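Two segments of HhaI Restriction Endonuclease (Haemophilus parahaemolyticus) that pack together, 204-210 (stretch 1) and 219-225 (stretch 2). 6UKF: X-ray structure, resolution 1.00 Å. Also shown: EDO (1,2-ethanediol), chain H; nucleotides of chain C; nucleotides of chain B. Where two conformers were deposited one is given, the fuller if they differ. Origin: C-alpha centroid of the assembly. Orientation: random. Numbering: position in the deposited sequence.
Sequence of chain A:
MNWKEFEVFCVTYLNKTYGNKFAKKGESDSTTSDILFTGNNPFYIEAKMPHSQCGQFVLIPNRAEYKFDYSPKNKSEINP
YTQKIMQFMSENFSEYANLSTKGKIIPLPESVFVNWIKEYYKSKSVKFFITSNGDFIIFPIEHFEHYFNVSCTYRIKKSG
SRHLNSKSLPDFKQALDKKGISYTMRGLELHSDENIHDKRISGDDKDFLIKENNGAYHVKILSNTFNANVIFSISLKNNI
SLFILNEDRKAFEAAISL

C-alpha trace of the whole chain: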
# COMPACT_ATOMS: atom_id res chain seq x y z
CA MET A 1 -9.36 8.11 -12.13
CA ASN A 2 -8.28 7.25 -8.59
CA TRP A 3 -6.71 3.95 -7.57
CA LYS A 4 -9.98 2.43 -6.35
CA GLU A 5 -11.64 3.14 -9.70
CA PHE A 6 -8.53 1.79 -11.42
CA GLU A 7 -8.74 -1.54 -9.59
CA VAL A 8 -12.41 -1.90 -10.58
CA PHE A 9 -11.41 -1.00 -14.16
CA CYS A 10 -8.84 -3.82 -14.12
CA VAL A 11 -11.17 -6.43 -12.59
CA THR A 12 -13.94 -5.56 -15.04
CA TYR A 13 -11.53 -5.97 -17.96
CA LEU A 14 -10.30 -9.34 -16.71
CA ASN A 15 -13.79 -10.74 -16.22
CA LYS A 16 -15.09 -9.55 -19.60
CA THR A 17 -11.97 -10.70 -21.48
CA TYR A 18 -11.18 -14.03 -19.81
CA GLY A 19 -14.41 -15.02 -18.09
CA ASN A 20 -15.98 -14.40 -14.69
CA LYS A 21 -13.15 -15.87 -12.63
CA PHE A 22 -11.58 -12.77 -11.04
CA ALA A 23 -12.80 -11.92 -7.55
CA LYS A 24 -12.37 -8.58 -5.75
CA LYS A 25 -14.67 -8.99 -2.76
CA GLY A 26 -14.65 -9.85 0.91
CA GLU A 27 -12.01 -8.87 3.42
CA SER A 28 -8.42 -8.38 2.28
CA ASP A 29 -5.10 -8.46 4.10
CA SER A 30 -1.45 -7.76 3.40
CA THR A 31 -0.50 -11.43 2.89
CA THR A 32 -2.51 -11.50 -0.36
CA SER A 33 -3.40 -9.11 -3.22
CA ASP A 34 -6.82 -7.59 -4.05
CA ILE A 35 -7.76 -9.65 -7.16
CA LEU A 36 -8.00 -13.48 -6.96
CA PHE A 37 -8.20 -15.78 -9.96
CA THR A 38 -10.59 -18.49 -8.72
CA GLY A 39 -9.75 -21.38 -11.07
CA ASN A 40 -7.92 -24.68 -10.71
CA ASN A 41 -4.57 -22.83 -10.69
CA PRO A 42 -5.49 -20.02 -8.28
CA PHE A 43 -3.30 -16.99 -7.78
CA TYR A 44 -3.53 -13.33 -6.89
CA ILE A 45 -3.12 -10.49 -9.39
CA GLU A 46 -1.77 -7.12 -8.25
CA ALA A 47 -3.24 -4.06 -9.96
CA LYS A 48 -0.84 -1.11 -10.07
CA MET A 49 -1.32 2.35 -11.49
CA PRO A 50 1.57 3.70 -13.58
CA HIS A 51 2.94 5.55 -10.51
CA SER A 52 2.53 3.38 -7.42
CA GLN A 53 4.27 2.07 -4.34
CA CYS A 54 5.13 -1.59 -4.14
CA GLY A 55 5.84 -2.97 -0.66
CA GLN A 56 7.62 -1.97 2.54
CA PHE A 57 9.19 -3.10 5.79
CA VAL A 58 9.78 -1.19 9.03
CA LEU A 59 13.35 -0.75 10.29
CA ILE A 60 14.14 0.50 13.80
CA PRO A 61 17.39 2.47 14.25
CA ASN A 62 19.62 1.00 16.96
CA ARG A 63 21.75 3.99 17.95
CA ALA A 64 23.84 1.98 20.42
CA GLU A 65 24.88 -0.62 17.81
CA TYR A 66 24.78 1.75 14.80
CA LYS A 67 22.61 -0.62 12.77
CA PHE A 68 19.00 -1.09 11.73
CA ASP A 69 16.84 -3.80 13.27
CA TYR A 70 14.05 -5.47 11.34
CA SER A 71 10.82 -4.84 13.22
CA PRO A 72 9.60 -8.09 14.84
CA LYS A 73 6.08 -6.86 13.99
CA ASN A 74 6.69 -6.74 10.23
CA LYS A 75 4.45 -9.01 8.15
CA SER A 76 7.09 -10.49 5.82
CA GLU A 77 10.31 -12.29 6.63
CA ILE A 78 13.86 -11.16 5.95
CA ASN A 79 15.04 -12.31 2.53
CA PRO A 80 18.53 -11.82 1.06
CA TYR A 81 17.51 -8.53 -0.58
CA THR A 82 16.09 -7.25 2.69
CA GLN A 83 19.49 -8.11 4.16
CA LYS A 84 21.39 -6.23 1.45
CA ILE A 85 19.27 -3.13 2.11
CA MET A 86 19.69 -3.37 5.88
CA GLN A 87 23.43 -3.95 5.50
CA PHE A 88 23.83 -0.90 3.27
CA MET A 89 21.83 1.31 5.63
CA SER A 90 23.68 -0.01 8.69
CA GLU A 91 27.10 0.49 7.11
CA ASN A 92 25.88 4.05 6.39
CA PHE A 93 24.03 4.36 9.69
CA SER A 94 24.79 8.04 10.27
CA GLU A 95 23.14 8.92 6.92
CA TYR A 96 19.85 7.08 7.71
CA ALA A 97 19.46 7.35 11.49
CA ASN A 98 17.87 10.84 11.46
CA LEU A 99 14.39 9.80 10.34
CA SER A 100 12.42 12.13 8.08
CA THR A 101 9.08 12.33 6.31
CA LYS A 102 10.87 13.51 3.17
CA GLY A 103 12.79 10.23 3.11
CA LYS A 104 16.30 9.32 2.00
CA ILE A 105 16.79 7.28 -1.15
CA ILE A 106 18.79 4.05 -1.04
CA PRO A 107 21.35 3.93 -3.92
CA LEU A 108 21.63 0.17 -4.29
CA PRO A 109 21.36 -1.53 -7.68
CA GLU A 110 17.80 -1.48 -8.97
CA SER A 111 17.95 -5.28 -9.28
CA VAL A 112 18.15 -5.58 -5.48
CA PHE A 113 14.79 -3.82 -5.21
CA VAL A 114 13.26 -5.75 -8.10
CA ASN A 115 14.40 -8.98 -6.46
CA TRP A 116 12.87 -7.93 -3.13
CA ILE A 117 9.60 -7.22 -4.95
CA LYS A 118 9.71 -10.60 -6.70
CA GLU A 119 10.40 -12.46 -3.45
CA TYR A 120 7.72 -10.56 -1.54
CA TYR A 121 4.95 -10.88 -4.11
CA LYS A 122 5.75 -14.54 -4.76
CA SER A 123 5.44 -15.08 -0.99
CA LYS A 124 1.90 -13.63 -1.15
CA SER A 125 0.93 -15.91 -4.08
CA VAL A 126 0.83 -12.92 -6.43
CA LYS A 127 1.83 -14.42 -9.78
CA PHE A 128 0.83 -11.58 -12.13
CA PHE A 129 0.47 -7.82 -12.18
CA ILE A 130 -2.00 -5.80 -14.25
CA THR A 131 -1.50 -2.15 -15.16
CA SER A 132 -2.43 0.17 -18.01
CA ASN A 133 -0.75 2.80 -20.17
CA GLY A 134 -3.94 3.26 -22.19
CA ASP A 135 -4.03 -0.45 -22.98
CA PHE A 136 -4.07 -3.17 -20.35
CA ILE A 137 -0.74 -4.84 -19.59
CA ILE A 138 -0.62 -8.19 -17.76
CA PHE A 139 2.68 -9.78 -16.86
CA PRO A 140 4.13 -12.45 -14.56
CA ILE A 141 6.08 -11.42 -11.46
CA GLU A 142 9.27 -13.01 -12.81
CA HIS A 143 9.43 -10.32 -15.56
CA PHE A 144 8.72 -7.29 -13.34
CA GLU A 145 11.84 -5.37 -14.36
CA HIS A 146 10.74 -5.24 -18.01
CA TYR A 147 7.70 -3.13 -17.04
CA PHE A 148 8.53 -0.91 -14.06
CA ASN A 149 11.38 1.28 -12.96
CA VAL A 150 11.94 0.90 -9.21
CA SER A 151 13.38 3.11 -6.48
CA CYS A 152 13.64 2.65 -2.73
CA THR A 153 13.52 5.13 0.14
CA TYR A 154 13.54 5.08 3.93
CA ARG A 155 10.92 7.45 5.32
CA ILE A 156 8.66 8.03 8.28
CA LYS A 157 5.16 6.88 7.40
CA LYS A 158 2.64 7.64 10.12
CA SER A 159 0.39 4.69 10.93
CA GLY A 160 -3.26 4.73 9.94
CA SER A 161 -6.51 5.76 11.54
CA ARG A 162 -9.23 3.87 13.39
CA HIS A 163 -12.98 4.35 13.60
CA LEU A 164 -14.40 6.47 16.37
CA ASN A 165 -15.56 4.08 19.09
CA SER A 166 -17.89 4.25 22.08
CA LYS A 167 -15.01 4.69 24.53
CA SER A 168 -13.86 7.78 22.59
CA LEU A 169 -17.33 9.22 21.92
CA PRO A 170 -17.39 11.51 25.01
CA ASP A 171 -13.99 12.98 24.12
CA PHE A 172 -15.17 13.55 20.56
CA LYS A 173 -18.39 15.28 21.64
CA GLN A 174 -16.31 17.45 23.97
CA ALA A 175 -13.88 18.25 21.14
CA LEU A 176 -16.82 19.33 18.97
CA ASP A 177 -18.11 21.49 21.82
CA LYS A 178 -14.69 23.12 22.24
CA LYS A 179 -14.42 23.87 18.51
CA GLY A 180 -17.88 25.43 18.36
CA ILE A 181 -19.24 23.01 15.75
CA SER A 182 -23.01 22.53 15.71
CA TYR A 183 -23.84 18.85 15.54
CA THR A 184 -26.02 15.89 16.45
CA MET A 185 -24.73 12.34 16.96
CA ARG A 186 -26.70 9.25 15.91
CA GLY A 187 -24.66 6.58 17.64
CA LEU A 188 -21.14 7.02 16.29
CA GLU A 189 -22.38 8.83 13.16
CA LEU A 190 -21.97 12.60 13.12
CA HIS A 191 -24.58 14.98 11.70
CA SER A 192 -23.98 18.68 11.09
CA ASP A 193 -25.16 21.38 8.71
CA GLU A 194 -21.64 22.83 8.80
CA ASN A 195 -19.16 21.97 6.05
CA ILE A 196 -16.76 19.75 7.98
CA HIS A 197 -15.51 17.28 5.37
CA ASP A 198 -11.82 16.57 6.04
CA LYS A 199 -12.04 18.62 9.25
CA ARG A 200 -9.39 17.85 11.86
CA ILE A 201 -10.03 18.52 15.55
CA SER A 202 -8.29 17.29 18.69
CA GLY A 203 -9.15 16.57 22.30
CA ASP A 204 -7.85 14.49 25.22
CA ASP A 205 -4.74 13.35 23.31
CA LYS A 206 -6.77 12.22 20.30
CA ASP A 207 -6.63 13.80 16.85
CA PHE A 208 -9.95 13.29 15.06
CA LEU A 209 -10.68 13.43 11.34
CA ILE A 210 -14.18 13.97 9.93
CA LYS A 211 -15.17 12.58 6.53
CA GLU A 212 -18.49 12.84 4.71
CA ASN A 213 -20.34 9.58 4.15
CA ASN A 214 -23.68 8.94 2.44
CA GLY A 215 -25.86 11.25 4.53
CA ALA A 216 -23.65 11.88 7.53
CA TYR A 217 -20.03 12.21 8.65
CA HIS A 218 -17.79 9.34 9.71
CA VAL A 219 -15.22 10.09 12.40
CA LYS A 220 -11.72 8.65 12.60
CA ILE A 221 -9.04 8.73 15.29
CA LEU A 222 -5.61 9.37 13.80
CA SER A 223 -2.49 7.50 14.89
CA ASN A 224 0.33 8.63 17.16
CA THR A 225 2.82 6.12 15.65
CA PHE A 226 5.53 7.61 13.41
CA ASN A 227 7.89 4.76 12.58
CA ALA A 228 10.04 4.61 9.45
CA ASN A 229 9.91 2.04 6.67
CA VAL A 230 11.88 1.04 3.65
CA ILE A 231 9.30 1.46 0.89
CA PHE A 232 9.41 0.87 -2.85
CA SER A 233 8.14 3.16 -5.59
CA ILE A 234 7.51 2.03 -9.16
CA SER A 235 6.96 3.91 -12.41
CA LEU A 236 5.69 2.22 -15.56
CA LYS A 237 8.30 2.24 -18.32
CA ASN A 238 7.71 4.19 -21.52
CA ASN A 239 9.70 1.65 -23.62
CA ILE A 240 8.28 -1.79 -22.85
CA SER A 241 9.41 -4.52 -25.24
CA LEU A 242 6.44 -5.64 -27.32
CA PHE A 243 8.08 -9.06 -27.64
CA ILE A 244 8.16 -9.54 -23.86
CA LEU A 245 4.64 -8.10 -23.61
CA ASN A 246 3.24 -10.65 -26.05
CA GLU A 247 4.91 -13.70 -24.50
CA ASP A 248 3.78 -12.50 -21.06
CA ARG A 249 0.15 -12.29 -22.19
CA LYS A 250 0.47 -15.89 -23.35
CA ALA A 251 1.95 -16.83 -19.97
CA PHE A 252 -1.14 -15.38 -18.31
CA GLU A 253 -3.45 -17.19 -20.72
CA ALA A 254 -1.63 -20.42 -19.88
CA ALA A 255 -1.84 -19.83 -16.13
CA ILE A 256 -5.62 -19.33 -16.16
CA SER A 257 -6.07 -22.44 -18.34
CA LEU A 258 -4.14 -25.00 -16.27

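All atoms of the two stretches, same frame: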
# COMPACT_ATOMS: atom_id res chain seq x y z
N ASP A 204 -8.21 15.57 24.30
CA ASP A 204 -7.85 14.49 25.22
C ASP A 204 -6.84 13.53 24.58
O ASP A 204 -6.97 12.31 24.66
CB ASP A 204 -9.09 13.76 25.71
CG ASP A 204 -8.93 13.23 27.12
OD1 ASP A 204 -8.41 13.98 27.97
OD2 ASP A 204 -9.33 12.08 27.37
N ASP A 205 -5.81 14.11 23.96
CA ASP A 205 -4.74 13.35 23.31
C ASP A 205 -5.27 12.45 22.20
O ASP A 205 -4.74 11.36 21.96
CB ASP A 205 -3.90 12.56 24.32
CG ASP A 205 -2.74 11.84 23.67
OD1 ASP A 205 -2.68 10.59 23.77
OD2 ASP A 205 -1.91 12.51 23.01
N LYS A 206 -6.30 12.89 21.50
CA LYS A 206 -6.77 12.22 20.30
C LYS A 206 -6.97 13.26 19.21
O LYS A 206 -7.61 14.29 19.44
CB LYS A 206 -8.06 11.44 20.54
CG LYS A 206 -7.85 10.14 21.30
CD LYS A 206 -9.09 9.24 21.26
CE LYS A 206 -8.79 7.87 21.86
NZ LYS A 206 -8.62 7.92 23.34
N ASP A 207 -6.41 12.99 18.04
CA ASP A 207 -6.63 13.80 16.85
C ASP A 207 -7.72 13.11 16.03
O ASP A 207 -7.57 11.95 15.66
CB ASP A 207 -5.35 13.92 16.03
CG ASP A 207 -4.21 14.56 16.82
OD1 ASP A 207 -4.46 15.42 17.59
OD2 ASP A 207 -2.98 14.10 16.62
N PHE A 208 -8.80 13.83 15.78
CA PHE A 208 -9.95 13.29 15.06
C PHE A 208 -9.96 13.84 13.64
O PHE A 208 -9.49 14.95 13.38
CB PHE A 208 -11.26 13.66 15.76
CG PHE A 208 -11.37 13.13 17.17
CD1 PHE A 208 -11.72 11.82 17.41
CD2 PHE A 208 -11.11 13.96 18.25
CE1 PHE A 208 -11.82 11.34 18.70
CE2 PHE A 208 -11.21 13.49 19.54
CZ PHE A 208 -11.56 12.18 19.77
N LEU A 209 -10.49 13.04 12.73
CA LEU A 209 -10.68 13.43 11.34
C LEU A 209 -12.11 13.12 10.95
O LEU A 209 -12.62 12.03 11.25
CB LEU A 209 -9.72 12.67 10.42
CG LEU A 209 -9.87 12.92 8.91
CD1 LEU A 209 -9.54 14.36 8.56
CD2 LEU A 209 -8.98 11.97 8.14
N ILE A 210 -12.77 14.07 10.29
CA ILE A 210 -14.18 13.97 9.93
C ILE A 210 -14.27 13.86 8.42
O ILE A 210 -13.69 14.67 7.69
CB ILE A 210 -14.97 15.18 10.46
CG1 ILE A 210 -14.84 15.27 11.98
CG2 ILE A 210 -16.43 15.08 10.05
CD1 ILE A 210 -15.32 16.58 12.57
N VAL A 219 -16.25 9.49 11.57
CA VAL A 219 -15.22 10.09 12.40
C VAL A 219 -14.11 9.07 12.60
O VAL A 219 -14.39 7.90 12.91
CB VAL A 219 -15.78 10.57 13.75
CG1 VAL A 219 -14.70 11.27 14.55
CG2 VAL A 219 -16.97 11.50 13.52
N LYS A 220 -12.87 9.51 12.43
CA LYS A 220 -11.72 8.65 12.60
C LYS A 220 -10.80 9.23 13.66
O LYS A 220 -10.77 10.45 13.88
CB LYS A 220 -10.93 8.50 11.28
CG LYS A 220 -11.76 7.93 10.14
CD LYS A 220 -12.37 9.04 9.29
CE LYS A 220 -13.40 8.49 8.32
NZ LYS A 220 -12.80 7.60 7.29
N ILE A 221 -10.07 8.35 14.33
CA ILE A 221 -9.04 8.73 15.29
C ILE A 221 -7.70 8.47 14.60
O ILE A 221 -7.43 7.34 14.18
CB ILE A 221 -9.15 7.93 16.59
CG1 ILE A 221 -10.53 8.11 17.23
CG2 ILE A 221 -8.04 8.37 17.56
CD1 ILE A 221 -10.82 7.09 18.31
N LEU A 222 -6.88 9.51 14.48
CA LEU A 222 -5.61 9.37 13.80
C LEU A 222 -4.56 8.77 14.75
O LEU A 222 -4.69 8.81 15.97
CB LEU A 222 -5.14 10.73 13.27
CG LEU A 222 -6.16 11.43 12.36
CD1 LEU A 222 -5.61 12.74 11.82
CD2 LEU A 222 -6.60 10.52 11.21
N SER A 223 -3.52 8.22 14.15
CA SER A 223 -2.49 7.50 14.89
C SER A 223 -1.53 8.47 15.57
O SER A 223 -1.45 9.65 15.23
CB SER A 223 -1.68 6.62 13.93
OG SER A 223 -0.69 5.89 14.62
N ASN A 224 -0.79 7.94 16.55
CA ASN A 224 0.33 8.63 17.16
C ASN A 224 1.64 7.89 16.89
O ASN A 224 2.65 8.19 17.53
CB ASN A 224 0.12 8.81 18.66
CG ASN A 224 -1.05 9.73 18.98
OD1 ASN A 224 -1.25 10.75 18.33
ND2 ASN A 224 -1.83 9.37 20.00
N THR A 225 1.65 6.93 15.96
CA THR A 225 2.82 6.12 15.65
C THR A 225 3.48 6.66 14.39
O THR A 225 2.82 6.79 13.35
CB THR A 225 2.42 4.66 15.46
OG1 THR A 225 1.75 4.18 16.63
CG2 THR A 225 3.64 3.80 15.19
C1 EDO H . -16.91 5.46 12.76
O1 EDO H . -15.84 5.84 11.89
C2 EDO H . -18.19 6.18 12.33
O2 EDO H . -18.06 7.58 12.59
P DG C 7 -9.18 8.00 6.80
OP1 DG C 7 -10.39 8.60 6.21
OP2 DG C 7 -9.04 7.92 8.26
O5' DG C 7 -9.01 6.53 6.19
C5' DG C 7 -9.27 6.30 4.80
C4' DG C 7 -9.49 4.83 4.50
O4' DG C 7 -8.21 4.13 4.49
C3' DG C 7 -10.35 4.06 5.49
O3' DG C 7 -11.06 3.03 4.80
C2' DG C 7 -9.32 3.53 6.49
C1' DG C 7 -8.12 3.25 5.60
N9 DG C 7 -6.83 3.49 6.24
C8 DG C 7 -6.47 4.56 7.02
N7 DG C 7 -5.23 4.52 7.42
C5 DG C 7 -4.73 3.35 6.86
C6 DG C 7 -3.44 2.78 6.94
O6 DG C 7 -2.45 3.21 7.55
N1 DG C 7 -3.35 1.60 6.21
C2 DG C 7 -4.38 1.04 5.50
N2 DG C 7 -4.11 -0.11 4.87
N3 DG C 7 -5.59 1.56 5.41
C4 DG C 7 -5.70 2.71 6.11
P DC C 6 -3.20 11.29 8.63
OP1 DC C 6 -3.15 12.75 8.43
OP2 DC C 6 -2.93 10.73 9.97
O5' DC C 6 -4.63 10.74 8.17
C5' DC C 6 -5.21 11.23 6.97
C4' DC C 6 -5.92 10.13 6.20
O4' DC C 6 -4.93 9.23 5.62
C3' DC C 6 -6.85 9.23 7.02
O3' DC C 6 -7.94 8.82 6.19
C2' DC C 6 -5.93 8.08 7.41
C1' DC C 6 -5.14 7.91 6.12
N1 DC C 6 -3.82 7.25 6.25
C2 DC C 6 -3.40 6.41 5.22
O2 DC C 6 -4.14 6.24 4.24
N3 DC C 6 -2.19 5.80 5.31
C4 DC C 6 -1.41 6.02 6.37
N4 DC C 6 -0.23 5.40 6.42
C5 DC C 6 -1.82 6.88 7.44
C6 DC C 6 -3.02 7.47 7.33
P DA B 5 3.52 1.79 18.88
OP1 DA B 5 4.77 1.43 19.60
OP2 DA B 5 3.22 3.20 18.59
O5' DA B 5 3.49 0.95 17.53
C5' DA B 5 3.60 -0.45 17.60
C4' DA B 5 3.23 -1.08 16.28
O4' DA B 5 1.84 -0.86 16.00
C3' DA B 5 3.98 -0.53 15.07
O3' DA B 5 4.89 -1.52 14.63
C2' DA B 5 2.90 -0.20 14.03
C1' DA B 5 1.66 -0.89 14.60
N9 DA B 5 0.39 -0.27 14.30
C8 DA B 5 -0.02 0.99 14.64
N7 DA B 5 -1.25 1.26 14.27
C5 DA B 5 -1.68 0.09 13.66
C6 DA B 5 -2.89 -0.27 13.05
N6 DA B 5 -3.94 0.55 12.96
N1 DA B 5 -2.99 -1.52 12.55
C2 DA B 5 -1.94 -2.34 12.64
N3 DA B 5 -0.75 -2.11 13.19
C4 DA B 5 -0.68 -0.87 13.69
O HOH W 1 -2.37 12.18 14.93
O HOH W 2 -4.75 10.77 17.80

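The two stretches of the HhaI endonuclease, whose neighbouring strands run antiparallel with directions 151° apart, pair through the backbone and bury 572 Å² between them. Leu209 and Lys220 form the hydrogen-bonded pair, Leu209 N giving its proton to Lys220 O at 2.8 Å and Lys220 N returning one to Leu209 O at 2.8 Å. A third bond, Leu222 N to Asp207 O at 2.8 Å, is almost straight, with 176° at the hydrogen. The flanking pairs, Phe208 with Ile221 and Ile210 with Val219, are not hydrogen-bonded and bring their CA atoms to 4.7 Å. Each bonded carbonyl also receives a CA-H contact, the shortest from Phe208 CA to Lys220 O at 3.2 Å.

Side chains alternate between the two faces. Phe208, Ile210, Val219 and Ile221 share one. Phe208 takes chi1 m (-60°) with chi2 at -80°, which sets its ring obliquely to its neighbours: CE1 of Phe208 lies 3.8 Å from CG1 of Ile221, and CD1 of Phe208 lies 4.2 Å from CG1 of Val219. Neither contact is a stack; both simply bring hydrocarbon against hydrocarbon in a buried setting. Ile221, chi1 m and chi2 t, brings CG1 nearest the Phe208 ring, and its CG2 lies 3.9 Å from CD of Lys206. Lys206 is m, t, t along its first three torsions, so its aliphatic chain runs extended past Ile221 before chi4 turns p at the amine. Val219 is t, and this rotamer places CG1 on the Phe208 side.

Leu209 and Lys220 occupy the other face, which meets DNA. Leu209 is t, p, a common leucine rotamer; its CB lies 3.9 Å from CD2 of Leu222, and its CD2 reaches C3' of DC6 at 3.6 Å. Leu222 points toward the first stretch and is m, t, its CD2 also approaching O5' of DC6 at 3.6 Å. The two leucines thus pack against each other and against the sugar-phosphate backbone. Lys220 starts on the same face, but its end leads away from the first stretch. Its chi1 is m, chi2 lies between wells at 93°, and chi3 t with chi4 m carries NZ to OP1 of DG7, a 2.8 Å hydrogen bond. The off-well chi2 accompanies that reach; Lys220 was deposited in two conformers, and this is one of them.

Toward the open end, Asp207 (chi1 m) sets its CB 4.2 Å from CB of Leu222, and water bridges the second backbone link between them. One water sits 2.6 Å from Asp207 OD2 and 2.7 Å from Ser223 O. Another accepts from Asp207 N at 2.8 Å and donates to Leu222 O at 2.7 Å, extending the ladder where direct pairing lapses. Ser223, chi1 t, points away from the first stretch and uses OG to accept from Thr225 N at 2.9 Å. Thr225, chi1 m, directs OG1 to OP2 of DA5 at 2.6 Å.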